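Local coordinates for probable ABC transporter extracellular-binding protein YckB (Bacillus subtilis, PDB 2IEE), which probably serves as the extracellular solute-binding component of a binding-protein-dependent ABC transport system at the cell membrane, at residues E15-K18 / K22-V25; E52-A57 / T105-S110; T77-G82 / E99-S104; N179-Q184 / K252-D257; Q209-K214 / K222-A227. All blocks are in the same frame, centred on the assembly; numbering follows the deposited sequence.

In the fold
Contact 1 lies on the same side of the chain's centre as contacts 2, 3 and 5. The centres of contacts 1 and 4 are about 33 Å apart, on opposite sides of it. Contact 1 comes first along the chain; contact 3 falls between the two segments of contact 2, and contact 5 between those of contact 4. Contacts 2 to 5 all reach the mixed sheet: strand 197-214 runs between 101-103 of contact 3 and 108-116 of contact 2, and 176-180 of contact 4 lies beside 108-116 in the sheet. Contacts 2 and 5 are closest, with centres about 9 Å apart. Strands 108-116 and 197-214 connect distant parts of the fold, consistent with a two-lobed binding protein.

Contact 1: residues E15-K18 / K22-V25; sequences EQIK and KIVV
The CG2 methyl of I17 meets the start of the strand at two points: it lies 3.3 Å from the carbonyl O of K22 and 3.8 Å from CB of I23. No hydrogen bond spans the two segments, and the link is by van der Waals packing of a methyl against a backbone oxygen and the CB of I23. The I17 torsion (chi1 -52°) leaves CG1 beside the backbone N and places CG2 anti to that N, which is the branch that touches. With I17 CA and I23 CA 5.8 Å apart, the helix sits close to the strand, as the short three-residue connection allows. K22 turns its CB away from the helix, and its amine has a long, weak ion pair with E66.

In the next shell, L63 and D85 also touch I17, while I23 packs on V65 of strand 64-69 and A58 of helix 49-60. The position of 22-25 is fixed by backbone bonds of I23 and V25 to strand 64-69, and on the other flank V24 N is hydrogen-bonded to OD2 of D85. The arrangement is an N-terminal helix leading by a tight turn into the central strand of a parallel sheet with order 64-69, 22-27, 86-87, the 2-1-3 order found in the first lobe of type II periplasmic-binding-protein folds.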
# COMPACT_ATOMS: atom_id res chain seq x y z
N GLU A 15 5.23 27.81 6.55
CA GLU A 15 4.89 29.18 6.17
C GLU A 15 5.30 29.40 4.72
O GLU A 15 4.69 30.21 4.01
CB GLU A 15 5.60 30.20 7.07
CG GLU A 15 5.20 30.21 8.56
CD GLU A 15 3.72 30.48 8.79
OE1 GLU A 15 3.09 31.16 7.95
OE2 GLU A 15 3.18 30.03 9.83
N GLN A 16 6.33 28.68 4.27
CA GLN A 16 6.80 28.79 2.90
C GLN A 16 5.81 28.12 1.95
O GLN A 16 5.54 28.63 0.86
CB GLN A 16 8.18 28.13 2.77
CG GLN A 16 8.85 28.37 1.42
CD GLN A 16 10.16 27.60 1.28
OE1 GLN A 16 11.09 27.76 2.08
NE2 GLN A 16 10.25 26.77 0.25
N ILE A 17 5.26 26.99 2.38
CA ILE A 17 4.28 26.25 1.59
C ILE A 17 3.00 27.07 1.53
O ILE A 17 2.39 27.22 0.47
CB ILE A 17 3.91 24.89 2.24
CG1 ILE A 17 5.18 24.09 2.55
CG2 ILE A 17 3.00 24.10 1.32
CD1 ILE A 17 6.10 23.94 1.37
N LYS A 18 2.60 27.59 2.69
CA LYS A 18 1.40 28.39 2.81
C LYS A 18 1.51 29.64 1.94
O LYS A 18 0.51 30.09 1.37
CB LYS A 18 1.18 28.79 4.27
CG LYS A 18 -0.09 29.61 4.51
CD LYS A 18 -0.33 29.81 6.00
CE LYS A 18 -1.57 30.65 6.25
NZ LYS A 18 -1.85 30.78 7.71
N LYS A 22 1.13 26.05 -2.58
CA LYS A 22 1.29 24.73 -3.17
C LYS A 22 2.28 23.87 -2.41
O LYS A 22 3.30 24.36 -1.93
CB LYS A 22 1.74 24.84 -4.63
CG LYS A 22 0.72 25.48 -5.56
CD LYS A 22 1.23 25.63 -6.99
CE LYS A 22 1.37 24.28 -7.70
NZ LYS A 22 1.67 24.45 -9.15
N ILE A 23 1.97 22.59 -2.28
CA ILE A 23 2.84 21.64 -1.60
C ILE A 23 3.34 20.65 -2.64
O ILE A 23 2.55 20.11 -3.42
CB ILE A 23 2.09 20.88 -0.49
CG1 ILE A 23 3.03 19.89 0.19
CG2 ILE A 23 0.89 20.15 -1.07
CD1 ILE A 23 2.44 19.23 1.42
N VAL A 24 4.65 20.44 -2.68
CA VAL A 24 5.25 19.52 -3.63
C VAL A 24 5.33 18.14 -3.00
O VAL A 24 5.91 17.97 -1.93
CB VAL A 24 6.68 19.99 -4.01
CG1 VAL A 24 7.24 19.12 -5.12
CG2 VAL A 24 6.64 21.44 -4.46
N VAL A 25 4.74 17.15 -3.66
CA VAL A 25 4.73 15.80 -3.11
C VAL A 25 5.21 14.75 -4.09
O VAL A 25 4.75 14.68 -5.23
CB VAL A 25 3.30 15.41 -2.63
CG1 VAL A 25 3.34 14.08 -1.88
CG2 VAL A 25 2.72 16.51 -1.75

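Contact 2: residues E52-A57 / T105-S110; sequences EVVREA and TPYKYS
Y107 and V53 are brought together by two contrasting torsions. At Y107, CG is wedged between the backbone N and the carbonyl carbon (chi1 37°), which swings the ring toward helix 49-60; at V53, CG1 lies anti to the backbone N (chi1 169°) and is the branch extended toward the ring. That methyl sits over one face of the tyrosine, 4.1 Å above its plane and displaced toward the rim, with CD2 as its nearest ring atom. The CA atoms of V53 and Y107 are 8.3 Å apart, so side chains alone close the gap. Beyond the ring, at its hydroxyl end, CG2 of V54 comes within 4.3 Å of Y107 OH, a looser approach.

Around this pair, V53 also packs on L228 of helix 218-234 and on L237 and L240 of helix 236-244, while Y107 touches L211 and A88. The outer side of the helix carries a different chemistry: R55 NH1 and E52 OE2 form a salt bridge of 2.6 Å, and E52 OE1 lies at the edge of the guanidinium, in its plane.

The contact itself has no hydrogen bond, and the methyl-over-ring geometry indicates dispersion. The polar end of Y107 is provided for elsewhere: its buried OH is hydrogen-bonded to OE2 of E50, one turn earlier in the same helix. One side chain therefore joins the segment leading into strand 108-116 to helix 49-60 twice, by an apolar face and by its hydroxyl, and the hydroxyl is likely to help stabilise the E50 carboxylate in its charged form.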
# COMPACT_ATOMS: atom_id res chain seq x y z
N GLU A 52 -5.23 10.81 -3.61
CA GLU A 52 -6.44 11.58 -3.35
C GLU A 52 -6.51 12.04 -1.91
O GLU A 52 -7.01 13.13 -1.62
CB GLU A 52 -7.69 10.78 -3.73
CG GLU A 52 -7.81 10.42 -5.21
CD GLU A 52 -7.69 11.62 -6.14
OE1 GLU A 52 -8.15 12.72 -5.76
OE2 GLU A 52 -7.15 11.46 -7.25
N VAL A 53 -6.02 11.22 -0.98
CA VAL A 53 -6.03 11.58 0.43
C VAL A 53 -5.18 12.83 0.64
O VAL A 53 -5.58 13.75 1.34
CB VAL A 53 -5.47 10.44 1.32
CG1 VAL A 53 -5.24 10.95 2.73
CG2 VAL A 53 -6.46 9.27 1.34
N VAL A 54 -4.00 12.85 0.03
CA VAL A 54 -3.11 13.99 0.14
C VAL A 54 -3.72 15.22 -0.54
O VAL A 54 -3.73 16.31 0.02
CB VAL A 54 -1.74 13.67 -0.52
CG1 VAL A 54 -0.87 14.91 -0.53
CG2 VAL A 54 -1.05 12.55 0.23
N ARG A 55 -4.22 15.01 -1.75
CA ARG A 55 -4.82 16.08 -2.53
C ARG A 55 -5.90 16.81 -1.72
O ARG A 55 -5.89 18.03 -1.61
CB ARG A 55 -5.41 15.50 -3.83
CG ARG A 55 -6.13 16.48 -4.76
CD ARG A 55 -6.50 15.79 -6.08
NE ARG A 55 -5.37 15.74 -7.01
CZ ARG A 55 -5.08 14.73 -7.81
NH1 ARG A 55 -5.84 13.64 -7.83
NH2 ARG A 55 -4.03 14.81 -8.63
N GLU A 56 -6.81 16.03 -1.15
CA GLU A 56 -7.90 16.57 -0.35
C GLU A 56 -7.39 17.22 0.94
O GLU A 56 -7.88 18.27 1.36
CB GLU A 56 -8.90 15.46 -0.03
CG GLU A 56 -10.14 15.89 0.75
CD GLU A 56 -10.98 16.90 -0.02
OE1 GLU A 56 -10.98 16.86 -1.27
OE2 GLU A 56 -11.66 17.73 0.62
N ALA A 57 -6.42 16.58 1.58
CA ALA A 57 -5.87 17.13 2.82
C ALA A 57 -5.27 18.50 2.52
O ALA A 57 -5.49 19.46 3.26
CB ALA A 57 -4.80 16.19 3.38
N THR A 105 -0.13 11.20 10.76
CA THR A 105 -0.81 10.10 11.41
C THR A 105 -1.04 9.14 10.24
O THR A 105 -1.09 9.56 9.09
CB THR A 105 -2.16 10.54 12.01
OG1 THR A 105 -2.85 11.37 11.07
CG2 THR A 105 -1.93 11.32 13.31
N PRO A 106 -1.16 7.83 10.52
CA PRO A 106 -1.37 6.87 9.43
C PRO A 106 -2.76 6.97 8.79
O PRO A 106 -3.73 7.34 9.46
CB PRO A 106 -1.17 5.51 10.12
CG PRO A 106 -0.40 5.85 11.39
CD PRO A 106 -1.02 7.15 11.81
N TYR A 107 -2.85 6.66 7.50
CA TYR A 107 -4.13 6.68 6.82
C TYR A 107 -4.44 5.34 6.13
O TYR A 107 -5.39 5.23 5.35
CB TYR A 107 -4.24 7.85 5.83
CG TYR A 107 -2.99 8.23 5.07
CD1 TYR A 107 -2.48 7.41 4.07
CD2 TYR A 107 -2.36 9.45 5.31
CE1 TYR A 107 -1.38 7.80 3.32
CE2 TYR A 107 -1.25 9.85 4.57
CZ TYR A 107 -0.77 9.02 3.57
OH TYR A 107 0.31 9.41 2.81
N LYS A 108 -3.64 4.33 6.44
CA LYS A 108 -3.85 2.98 5.92
C LYS A 108 -3.18 1.96 6.82
O LYS A 108 -2.02 2.11 7.20
CB LYS A 108 -3.32 2.83 4.48
CG LYS A 108 -3.55 1.43 3.91
CD LYS A 108 -3.58 1.40 2.38
CE LYS A 108 -2.19 1.51 1.76
NZ LYS A 108 -1.35 0.33 2.05
N TYR A 109 -3.94 0.92 7.17
CA TYR A 109 -3.44 -0.15 8.02
C TYR A 109 -3.70 -1.44 7.26
O TYR A 109 -4.78 -1.63 6.69
CB TYR A 109 -4.18 -0.18 9.36
CG TYR A 109 -4.05 1.10 10.16
CD1 TYR A 109 -4.74 2.25 9.78
CD2 TYR A 109 -3.25 1.16 11.29
CE1 TYR A 109 -4.64 3.43 10.53
CE2 TYR A 109 -3.13 2.33 12.04
CZ TYR A 109 -3.83 3.46 11.65
OH TYR A 109 -3.72 4.61 12.39
N SER A 110 -2.73 -2.34 7.24
CA SER A 110 -2.90 -3.59 6.53
C SER A 110 -1.95 -4.63 7.10
O SER A 110 -1.33 -4.43 8.14
CB SER A 110 -2.63 -3.37 5.04
OG SER A 110 -2.98 -4.51 4.27

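Contact 3: residues T77-G82 / E99-S104; sequences TAVNSG and EKFAFS
N80 and F101 face each other with CA atoms 8.4 Å apart, the first in the last turn of helix 75-81 and the second in the segment that runs along strand 101-103. The helix ends with S81 N bonded to T77 O at 2.8 Å, and the chain then turns out at G82, whose positive phi of 90° would jam any CB against the carbonyl O of S81. On the other side F101 is extended (phi -138°, psi 173°). No backbone bond crosses between the segments.

The ring of F101 carries the contact. Its CG is anti to the carbonyl carbon and beside the backbone N, an orientation that brings the ring end closer to the helix than the CB direction alone would. There CE1 comes to 3.4 Å from ND2 of N80, and CZ to 4.0 Å from its OD1. The amide and ring planes are only 25° apart, although the two side chains cross at about a right angle. Deeper in, CG1 of V79 approaches CD1 of F101 at 4.2 Å. Replacing F101 with an alanine would probably open a gap beside V79 and leave the N80 amide more able to turn.

V79 is buried against V84, and F101 against V212 of strand 197-214, while N80 is exposed. This is alpha/beta layering: the last turn of helix 75-81 packed on a phenylalanine from the edge strand of the mixed sheet in this family 3 solute-binding fold.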
# COMPACT_ATOMS: atom_id res chain seq x y z
N THR A 77 15.46 10.94 -0.04
CA THR A 77 16.58 11.87 -0.14
C THR A 77 16.07 13.22 -0.62
O THR A 77 16.60 14.27 -0.24
CB THR A 77 17.65 11.35 -1.13
OG1 THR A 77 18.24 10.16 -0.62
CG2 THR A 77 18.73 12.40 -1.34
N ALA A 78 15.05 13.19 -1.47
CA ALA A 78 14.47 14.41 -2.00
C ALA A 78 13.77 15.16 -0.88
O ALA A 78 13.69 16.39 -0.90
CB ALA A 78 13.49 14.07 -3.11
N VAL A 79 13.27 14.41 0.10
CA VAL A 79 12.58 15.02 1.23
C VAL A 79 13.60 15.73 2.11
O VAL A 79 13.36 16.84 2.59
CB VAL A 79 11.85 13.95 2.07
CG1 VAL A 79 11.24 14.59 3.30
CG2 VAL A 79 10.76 13.29 1.23
N ASN A 80 14.74 15.09 2.32
CA ASN A 80 15.80 15.68 3.14
C ASN A 80 16.47 16.86 2.44
O ASN A 80 16.76 17.87 3.08
CB ASN A 80 16.84 14.61 3.48
CG ASN A 80 16.53 13.90 4.77
OD1 ASN A 80 17.18 12.92 5.13
ND2 ASN A 80 15.53 14.40 5.49
N SER A 81 16.70 16.73 1.14
CA SER A 81 17.34 17.78 0.36
C SER A 81 16.44 19.01 0.23
O SER A 81 16.91 20.11 -0.06
CB SER A 81 17.68 17.27 -1.03
OG SER A 81 16.50 16.96 -1.76
N GLY A 82 15.14 18.81 0.46
CA GLY A 82 14.21 19.91 0.34
C GLY A 82 13.68 19.98 -1.08
O GLY A 82 12.97 20.92 -1.44
N GLU A 99 13.01 8.20 13.24
CA GLU A 99 14.09 8.97 13.84
C GLU A 99 14.74 9.86 12.79
O GLU A 99 15.45 10.81 13.12
CB GLU A 99 15.15 8.05 14.46
CG GLU A 99 14.97 7.85 15.96
CD GLU A 99 13.57 7.38 16.32
OE1 GLU A 99 13.26 6.19 16.08
OE2 GLU A 99 12.78 8.20 16.84
N LYS A 100 14.47 9.56 11.52
CA LYS A 100 15.03 10.31 10.40
C LYS A 100 14.01 11.24 9.74
O LYS A 100 14.39 12.22 9.10
CB LYS A 100 15.58 9.35 9.34
CG LYS A 100 16.66 8.39 9.81
CD LYS A 100 17.13 7.52 8.65
CE LYS A 100 18.30 6.61 9.03
NZ LYS A 100 17.91 5.53 9.97
N PHE A 101 12.73 10.94 9.89
CA PHE A 101 11.68 11.75 9.27
C PHE A 101 10.48 12.01 10.17
O PHE A 101 10.37 11.46 11.26
CB PHE A 101 11.17 11.06 8.01
CG PHE A 101 12.21 10.83 6.96
CD1 PHE A 101 12.64 11.87 6.15
CD2 PHE A 101 12.76 9.57 6.78
CE1 PHE A 101 13.60 11.66 5.16
CE2 PHE A 101 13.73 9.34 5.80
CZ PHE A 101 14.14 10.40 4.99
N ALA A 102 9.58 12.86 9.69
CA ALA A 102 8.36 13.17 10.42
C ALA A 102 7.20 12.58 9.62
O ALA A 102 6.99 12.94 8.46
CB ALA A 102 8.19 14.66 10.55
N PHE A 103 6.46 11.67 10.24
CA PHE A 103 5.31 11.05 9.58
C PHE A 103 4.02 11.72 10.01
O PHE A 103 3.94 12.30 11.10
CB PHE A 103 5.21 9.58 9.97
CG PHE A 103 6.15 8.68 9.24
CD1 PHE A 103 5.85 8.23 7.96
CD2 PHE A 103 7.31 8.22 9.85
CE1 PHE A 103 6.69 7.34 7.30
CE2 PHE A 103 8.15 7.32 9.21
CZ PHE A 103 7.84 6.88 7.93
N SER A 104 3.01 11.65 9.16
CA SER A 104 1.71 12.19 9.49
C SER A 104 1.07 11.02 10.23
O SER A 104 1.67 9.95 10.33
CB SER A 104 0.90 12.47 8.23
OG SER A 104 0.62 11.27 7.52

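Contact 4: residues N179-Q184 / K252-D257; sequences NDYYLQ and KKIDAD
I254 makes the compact part of this contact by resting its CD1 methyl against the outer ends of Y181 and Y182, oblique to each ring. CD1 lies 4.0 Å from CE2 of Y181 and 3.9 Å from CZ of Y182. Its modelled distance from Y182 OH is shorter than normal packing allows, so the exact placement of the methyl is doubtful. Y181 CA and I254 CA are 11.0 Å apart, and the side chains alone span the gap. The two tyrosines reach the methyl by different torsions, Y181 with CG anti to the backbone N (chi1 171°) and Y182 with CG beside it. Their rings also pack on one another: Y181 CD2 sits 3.7 Å above the plane of the Y182 ring, over its centre.

The other side is looser. Segment 252-257 has no regular structure, and K252, K253, D255 and D257 are exposed. A water lies there in the plane of the Y182 ring, at its edge. It donates to K252 O at 2.7 Å, but it is modelled implausibly close to Y182 OH, so that leg of the bridge is doubtful.

Behind the tyrosines, D180 is the N-cap of helix 181-190: its OD2 accepts from L183 N at 3.1 Å, with an N-H...O angle of 153°, while OD1 is hydrogen-bonded to S110 OG. The ring of Y181 also meets that of Y111, the two planes about 20° apart. A strand passing through an N-cap straight into a helix, beside strand 108-116 and touched by segment 252-257 through I254, is consistent with the inter-lobe region of a two-lobed periplasmic-type binding protein.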
# COMPACT_ATOMS: atom_id res chain seq x y z
N ASN A 179 0.85 -11.69 -0.59
CA ASN A 179 0.80 -10.27 -0.92
C ASN A 179 -0.02 -9.53 0.13
O ASN A 179 -0.51 -10.14 1.08
CB ASN A 179 0.16 -10.08 -2.31
CG ASN A 179 0.56 -8.75 -2.97
OD1 ASN A 179 1.22 -7.91 -2.36
ND2 ASN A 179 0.15 -8.57 -4.21
N ASP A 180 -0.14 -8.22 -0.03
CA ASP A 180 -0.92 -7.38 0.89
C ASP A 180 -2.39 -7.82 0.89
O ASP A 180 -2.94 -8.14 -0.16
CB ASP A 180 -0.82 -5.92 0.44
CG ASP A 180 -1.75 -5.01 1.20
OD1 ASP A 180 -1.43 -4.65 2.35
OD2 ASP A 180 -2.82 -4.67 0.65
N TYR A 181 -3.02 -7.83 2.05
CA TYR A 181 -4.41 -8.24 2.17
C TYR A 181 -5.35 -7.53 1.21
O TYR A 181 -6.04 -8.16 0.42
CB TYR A 181 -4.91 -8.01 3.59
CG TYR A 181 -6.40 -8.21 3.74
CD1 TYR A 181 -7.00 -9.43 3.44
CD2 TYR A 181 -7.21 -7.18 4.21
CE1 TYR A 181 -8.38 -9.62 3.61
CE2 TYR A 181 -8.58 -7.36 4.38
CZ TYR A 181 -9.15 -8.57 4.08
OH TYR A 181 -10.50 -8.74 4.27
N TYR A 182 -5.37 -6.21 1.30
CA TYR A 182 -6.25 -5.43 0.45
C TYR A 182 -6.03 -5.65 -1.04
O TYR A 182 -6.99 -5.72 -1.80
CB TYR A 182 -6.15 -3.95 0.82
CG TYR A 182 -6.79 -3.69 2.16
CD1 TYR A 182 -8.16 -3.91 2.34
CD2 TYR A 182 -6.04 -3.27 3.25
CE1 TYR A 182 -8.77 -3.72 3.59
CE2 TYR A 182 -6.64 -3.07 4.50
CZ TYR A 182 -8.00 -3.30 4.66
OH TYR A 182 -8.59 -3.12 5.90
N LEU A 183 -4.77 -5.77 -1.47
CA LEU A 183 -4.49 -6.00 -2.88
C LEU A 183 -5.08 -7.33 -3.30
O LEU A 183 -5.53 -7.49 -4.43
CB LEU A 183 -3.00 -6.03 -3.17
CG LEU A 183 -2.23 -4.73 -2.94
CD1 LEU A 183 -0.77 -4.96 -3.33
CD2 LEU A 183 -2.85 -3.61 -3.77
N GLN A 184 -5.07 -8.29 -2.38
CA GLN A 184 -5.60 -9.61 -2.69
C GLN A 184 -7.13 -9.64 -2.69
O GLN A 184 -7.72 -10.42 -3.42
CB GLN A 184 -5.03 -10.67 -1.74
CG GLN A 184 -3.50 -10.73 -1.78
CD GLN A 184 -2.92 -12.08 -1.36
OE1 GLN A 184 -3.20 -12.59 -0.28
NE2 GLN A 184 -2.10 -12.65 -2.23
N LYS A 252 -8.80 2.34 8.85
CA LYS A 252 -8.95 1.92 10.24
C LYS A 252 -8.30 0.56 10.45
O LYS A 252 -8.41 -0.33 9.61
CB LYS A 252 -10.43 1.86 10.61
CG LYS A 252 -11.11 3.22 10.57
CD LYS A 252 -12.60 3.13 10.83
CE LYS A 252 -13.25 4.49 10.71
NZ LYS A 252 -14.72 4.41 10.93
N LYS A 253 -7.61 0.41 11.58
CA LYS A 253 -6.93 -0.84 11.90
C LYS A 253 -7.89 -2.01 12.10
O LYS A 253 -8.92 -1.88 12.75
CB LYS A 253 -6.09 -0.66 13.16
CG LYS A 253 -5.21 -1.86 13.50
CD LYS A 253 -4.66 -1.73 14.91
CE LYS A 253 -3.56 -2.74 15.18
NZ LYS A 253 -2.35 -2.43 14.38
N ILE A 254 -7.53 -3.15 11.52
CA ILE A 254 -8.33 -4.35 11.63
C ILE A 254 -7.96 -5.13 12.89
O ILE A 254 -6.81 -5.54 13.05
CB ILE A 254 -8.13 -5.28 10.41
CG1 ILE A 254 -8.65 -4.60 9.14
CG2 ILE A 254 -8.83 -6.62 10.64
CD1 ILE A 254 -8.45 -5.43 7.88
N ASP A 255 -8.92 -5.32 13.77
CA ASP A 255 -8.68 -6.07 15.00
C ASP A 255 -8.57 -7.55 14.60
O ASP A 255 -9.57 -8.26 14.55
CB ASP A 255 -9.84 -5.87 15.98
CG ASP A 255 -9.66 -6.66 17.26
OD1 ASP A 255 -8.56 -6.61 17.85
OD2 ASP A 255 -10.63 -7.32 17.68
N ALA A 256 -7.35 -7.99 14.31
CA ALA A 256 -7.13 -9.36 13.90
C ALA A 256 -5.89 -9.99 14.54
O ALA A 256 -5.02 -9.29 15.06
CB ALA A 256 -7.02 -9.43 12.38
N ASP A 257 -5.82 -11.31 14.49
CA ASP A 257 -4.70 -12.07 15.04
C ASP A 257 -3.58 -12.10 14.00
O ASP A 257 -3.50 -13.05 13.21
CB ASP A 257 -5.15 -13.50 15.37
CG ASP A 257 -4.15 -14.26 16.22
OD1 ASP A 257 -2.97 -14.37 15.81
OD2 ASP A 257 -4.55 -14.74 17.30
O HOH W 1 -7.35 -1.81 7.61

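Contact 5: residues Q209-K214 / K222-A227; sequences QALVMK and KKMNEA
On the helix that presents M224 to L211, the shortest polar bond within the two segments is the salt bridge from K222 NZ to E226 OE2, at 2.8 Å. The ammonium meets the carboxylate oxygen from above the carboxylate plane, 39° out of it. Since the residues are four apart, this bond staples one turn of the helix on its outer side. The motif is a strand followed by a helix that folds back over the sheet: after strand 197-214, helix 218-234 packs with M224 directed at the strand.

The inner face is apolar. Both M213 and M224 are selenomethionines in this crystal. L211 CG lies anti to the backbone N (chi1 -173°), which extends CD2 toward the helix and brings it to 3.8 Å from CG of M224. The M224 chain bends at chi2 (-64°), so the selenium turns alongside L211 while the terminal methyl continues toward I23. From the same strand, the CE methyl of M213 approaches CB of M224 more loosely, at 4.4 Å.

L211 also touches V54 and M224 touches A57, both on helix 49-60, so the two side chains meet where two helices and the strand converge. The strand end is held to its neighbour by backbone bonds of L211 with S104 and of M213 with A102. Between the helix and the strand, M224 SE lies 4.0 Å from CD2 of L211.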
# COMPACT_ATOMS: atom_id res chain seq x y z
N GLN A 209 0.79 2.94 6.69
CA GLN A 209 1.43 3.94 5.85
C GLN A 209 0.97 5.36 6.19
O GLN A 209 -0.16 5.59 6.64
CB GLN A 209 1.15 3.66 4.37
CG GLN A 209 1.64 2.32 3.88
CD GLN A 209 0.86 1.16 4.48
OE1 GLN A 209 -0.36 1.13 4.40
NE2 GLN A 209 1.57 0.20 5.06
N ALA A 210 1.86 6.32 5.96
CA ALA A 210 1.57 7.71 6.26
C ALA A 210 2.41 8.62 5.38
O ALA A 210 3.30 8.14 4.67
CB ALA A 210 1.86 8.00 7.74
N LEU A 211 2.14 9.91 5.44
CA LEU A 211 2.88 10.89 4.67
C LEU A 211 4.25 11.13 5.30
O LEU A 211 4.36 11.31 6.52
CB LEU A 211 2.12 12.21 4.60
CG LEU A 211 2.73 13.25 3.67
CD1 LEU A 211 2.56 12.82 2.21
CD2 LEU A 211 2.07 14.61 3.92
N VAL A 212 5.29 11.14 4.47
CA VAL A 212 6.65 11.33 4.95
C VAL A 212 7.18 12.73 4.67
O VAL A 212 7.12 13.22 3.54
CB VAL A 212 7.62 10.32 4.30
CG1 VAL A 212 8.96 10.35 5.01
CG2 VAL A 212 7.02 8.91 4.33
N MSE A 213 7.70 13.39 5.70
CA MSE A 213 8.26 14.72 5.51
C MSE A 213 9.49 14.94 6.39
O MSE A 213 9.77 14.16 7.31
CB MSE A 213 7.19 15.80 5.73
CG MSE A 213 6.34 15.67 6.98
SE MSE A 213 4.50 16.36 6.78
CE MSE A 213 3.61 14.82 7.54
N LYS A 214 10.24 15.99 6.08
CA LYS A 214 11.46 16.32 6.82
C LYS A 214 11.10 16.41 8.30
O LYS A 214 10.15 17.09 8.67
CB LYS A 214 12.00 17.66 6.31
CG LYS A 214 13.47 17.93 6.61
CD LYS A 214 13.89 19.25 5.98
CE LYS A 214 15.33 19.60 6.27
NZ LYS A 214 15.67 20.97 5.77
N LYS A 222 2.03 19.02 11.80
CA LYS A 222 0.85 19.30 12.61
C LYS A 222 -0.35 19.73 11.76
O LYS A 222 -1.48 19.33 12.01
CB LYS A 222 1.16 20.38 13.65
CG LYS A 222 0.08 20.54 14.72
CD LYS A 222 0.43 21.62 15.73
CE LYS A 222 -0.60 21.66 16.86
NZ LYS A 222 -1.99 21.83 16.34
N LYS A 223 -0.09 20.54 10.74
CA LYS A 223 -1.15 21.01 9.86
C LYS A 223 -1.76 19.86 9.05
O LYS A 223 -2.98 19.76 8.92
CB LYS A 223 -0.61 22.10 8.92
CG LYS A 223 -0.44 23.45 9.61
CD LYS A 223 -1.80 24.05 9.90
CE LYS A 223 -1.70 25.39 10.58
NZ LYS A 223 -3.05 26.02 10.75
N MSE A 224 -0.90 19.00 8.51
CA MSE A 224 -1.36 17.84 7.74
C MSE A 224 -2.24 16.95 8.62
O MSE A 224 -3.31 16.52 8.19
CB MSE A 224 -0.18 17.03 7.22
CG MSE A 224 0.34 17.45 5.86
SE MSE A 224 -0.98 17.17 4.45
CE MSE A 224 -0.90 18.91 3.65
N ASN A 225 -1.78 16.68 9.84
CA ASN A 225 -2.53 15.83 10.76
C ASN A 225 -3.88 16.46 11.10
O ASN A 225 -4.88 15.76 11.28
CB ASN A 225 -1.74 15.58 12.04
CG ASN A 225 -0.58 14.62 11.83
OD1 ASN A 225 -0.36 14.11 10.73
ND2 ASN A 225 0.17 14.36 12.90
N GLU A 226 -3.90 17.79 11.17
CA GLU A 226 -5.13 18.51 11.48
C GLU A 226 -6.16 18.26 10.39
O GLU A 226 -7.33 17.98 10.68
CB GLU A 226 -4.83 20.02 11.61
CG GLU A 226 -4.39 20.44 13.01
CD GLU A 226 -3.94 21.89 13.10
OE1 GLU A 226 -4.64 22.78 12.58
OE2 GLU A 226 -2.88 22.14 13.72
N ALA A 227 -5.74 18.33 9.13
CA ALA A 227 -6.64 18.10 8.01
C ALA A 227 -7.03 16.62 7.91
O ALA A 227 -8.17 16.29 7.61
CB ALA A 227 -5.98 18.56 6.71